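Local coordinates for protein imidazolonepropionase (Unidentified, PDB 2Q09) that catalyses the hydrolytic opening of imidazolone-5-propanoate to N-formimidoyl-L-glutamate, the third step of histidine degradation, at a metal site within a TIM-barrel amidohydrolase fold, at residues S387-G391 / V392-V396. Residues are numbered along the deposited sequence; the frame is centred on the assembly and turned at random.
Sequences SYLIG and VDQLV
L389 and Q394 meet across the bend that leads from helix 385-388 to strand 395-400, with methyl CD2 of L389 lying 4.1 Å from NE2 at the end of the Q394 side chain. The close-knit part of this turn is its polar inner side, where a single water joins residues that form no direct hydrogen bond with one another. This water accepts from V392 N at 2.9 Å; L389 O, at 2.7 Å, and Q394 OE1, at 2.9 Å, are both within its donating range, although more acceptors surround it than it has protons. Glutamine suits this buried place because its long chain, extended beyond CG (chi2 167°), carries an uncharged amide with both an acceptor and a donor into the bend. OE1 also accepts a hydrogen bond from R329 NH2, and NE2 makes a weak one to E385 OE1, so partners on both amide atoms probably help to hold its rotation. G391 rounds the corner with a positive phi of 90°, a conformation in which a CB would jam against the carbonyl oxygen of I390. The outer side is looser and largely exposed: L389 CD2 and V392 CG2 only graze each other at 4.5 Å. L389 reaches across with its CG anti to the backbone N (chi1 -176°), giving the amide a partial apolar cover, while branched V392 sets CG2 beside G391 C at 3.7 Å. Between these two segments, then, away from the iron site, water-mediated polar bonding contributes more than the sparse apolar contact.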
ATOM      1  N   SER A 387       6.068  14.890   4.686  1.00 22.26           N
ATOM      2  CA  SER A 387       5.457  14.252   5.855  1.00 22.37           C
ATOM      3  C   SER A 387       4.852  15.315   6.776  1.00 22.22           C
ATOM      4  O   SER A 387       4.069  14.996   7.674  1.00 23.10           O
ATOM      5  CB  SER A 387       6.510  13.477   6.673  1.00 22.43           C
ATOM      6  OG  SER A 387       7.073  12.406   5.945  1.00 26.83           O
ATOM      7  N   TYR A 388       5.227  16.571   6.553  1.00 22.41           N
ATOM      8  CA  TYR A 388       4.801  17.673   7.407  1.00 21.98           C
ATOM      9  C   TYR A 388       3.508  18.396   7.025  1.00 22.45           C
ATOM     10  O   TYR A 388       2.505  18.290   7.741  1.00 23.68           O
ATOM     11  CB  TYR A 388       5.935  18.702   7.505  1.00 21.48           C
ATOM     12  CG  TYR A 388       5.781  19.673   8.650  1.00 20.65           C
ATOM     13  CD1 TYR A 388       6.045  19.274   9.958  1.00 21.54           C
ATOM     14  CD2 TYR A 388       5.359  20.986   8.434  1.00 23.34           C
ATOM     15  CE1 TYR A 388       5.897  20.161  11.029  1.00 22.89           C
ATOM     16  CE2 TYR A 388       5.204  21.874   9.490  1.00 23.36           C
ATOM     17  CZ  TYR A 388       5.477  21.457  10.782  1.00 23.53           C
ATOM     18  OH  TYR A 388       5.324  22.337  11.827  1.00 24.05           O
ATOM     19  N   LEU A 389       3.542  19.145   5.923  1.00 21.98           N
ATOM     20  CA  LEU A 389       2.385  19.909   5.462  1.00 24.16           C
ATOM     21  C   LEU A 389       1.484  19.016   4.622  1.00 22.83           C
ATOM     22  O   LEU A 389       1.869  18.583   3.531  1.00 23.11           O
ATOM     23  CB  LEU A 389       2.841  21.108   4.624  1.00 26.11           C
ATOM     24  CG  LEU A 389       1.712  22.030   4.161  1.00 27.95           C
ATOM     25  CD1 LEU A 389       1.042  22.671   5.358  1.00 27.48           C
ATOM     26  CD2 LEU A 389       2.285  23.092   3.241  1.00 32.58           C
ATOM     27  N   ILE A 390       0.274  18.784   5.120  1.00 21.32           N
ATOM     28  CA  ILE A 390      -0.679  17.897   4.460  1.00 21.01           C
ATOM     29  C   ILE A 390      -1.898  18.576   3.847  1.00 21.13           C
ATOM     30  O   ILE A 390      -2.326  19.623   4.316  1.00 21.70           O
ATOM     31  CB  ILE A 390      -1.185  16.840   5.480  1.00 21.32           C
ATOM     32  CG1 ILE A 390      -0.003  16.267   6.284  1.00 22.24           C
ATOM     33  CG2 ILE A 390      -1.959  15.739   4.773  1.00 22.83           C
ATOM     34  CD1 ILE A 390       1.045  15.564   5.443  1.00 21.51           C
ATOM     35  N   GLY A 391      -2.434  17.974   2.784  1.00 22.36           N
ATOM     36  CA  GLY A 391      -3.636  18.485   2.149  1.00 21.78           C
ATOM     37  C   GLY A 391      -3.518  19.500   1.026  1.00 22.72           C
ATOM     38  O   GLY A 391      -4.533  19.901   0.465  1.00 21.86           O
ATOM     39  N   VAL A 392      -2.299  19.918   0.695  1.00 21.10           N
ATOM     40  CA  VAL A 392      -2.083  20.906  -0.360  1.00 21.99           C
ATOM     41  C   VAL A 392      -1.454  20.304  -1.617  1.00 23.07           C
ATOM     42  O   VAL A 392      -0.474  19.557  -1.534  1.00 23.96           O
ATOM     43  CB  VAL A 392      -1.149  22.040   0.142  1.00 20.81           C
ATOM     44  CG1 VAL A 392      -0.910  23.058  -0.957  1.00 20.28           C
ATOM     45  CG2 VAL A 392      -1.756  22.708   1.363  1.00 20.06           C
ATOM     46  N   ASP A 393      -2.015  20.630  -2.781  1.00 22.22           N
ATOM     47  CA  ASP A 393      -1.476  20.133  -4.043  1.00 23.18           C
ATOM     48  C   ASP A 393      -0.146  20.848  -4.263  1.00 22.99           C
ATOM     49  O   ASP A 393      -0.094  22.075  -4.317  1.00 21.79           O
ATOM     50  CB  ASP A 393      -2.423  20.442  -5.208  1.00 23.40           C
ATOM     51  CG  ASP A 393      -3.681  19.583  -5.195  1.00 27.71           C
ATOM     52  OD1 ASP A 393      -3.783  18.663  -4.357  1.00 26.18           O
ATOM     53  OD2 ASP A 393      -4.570  19.836  -6.038  1.00 26.45           O
ATOM     54  N   GLN A 394       0.929  20.080  -4.396  1.00 23.39           N
ATOM     55  CA  GLN A 394       2.258  20.661  -4.559  1.00 22.56           C
ATOM     56  C   GLN A 394       3.055  20.088  -5.728  1.00 23.40           C
ATOM     57  O   GLN A 394       4.247  20.378  -5.876  1.00 21.45           O
ATOM     58  CB  GLN A 394       3.052  20.475  -3.266  1.00 21.84           C
ATOM     59  CG  GLN A 394       2.419  21.138  -2.058  1.00 21.73           C
ATOM     60  CD  GLN A 394       3.040  20.674  -0.758  1.00 24.68           C
ATOM     61  OE1 GLN A 394       2.791  19.552  -0.302  1.00 26.01           O
ATOM     62  NE2 GLN A 394       3.867  21.529  -0.157  1.00 26.22           N
ATOM     63  N   LEU A 395       2.405  19.281  -6.557  1.00 23.15           N
ATOM     64  CA  LEU A 395       3.089  18.689  -7.699  1.00 24.49           C
ATOM     65  C   LEU A 395       3.201  19.652  -8.870  1.00 25.15           C
ATOM     66  O   LEU A 395       2.233  20.311  -9.238  1.00 24.08           O
ATOM     67  CB  LEU A 395       2.369  17.426  -8.166  1.00 22.65           C
ATOM     68  CG  LEU A 395       2.419  16.222  -7.226  1.00 23.59           C
ATOM     69  CD1 LEU A 395       1.552  15.107  -7.799  1.00 20.80           C
ATOM     70  CD2 LEU A 395       3.854  15.769  -7.051  1.00 21.69           C
ATOM     71  N   VAL A 396       4.394  19.739  -9.439  1.00 27.09           N
ATOM     72  CA  VAL A 396       4.631  20.591 -10.595  1.00 27.56           C
ATOM     73  C   VAL A 396       4.659  19.650 -11.796  1.00 28.78           C
ATOM     74  O   VAL A 396       4.292  20.021 -12.916  1.00 29.05           O
ATOM     75  CB  VAL A 396       5.987  21.324 -10.485  1.00 28.79           C
ATOM     76  CG1 VAL A 396       6.416  21.841 -11.843  1.00 29.25           C
ATOM     77  CG2 VAL A 396       5.873  22.481  -9.496  1.00 28.71           C
TER
HETATM   78  O   HOH W   1       0.415  18.964   1.286  1.00 21.75           O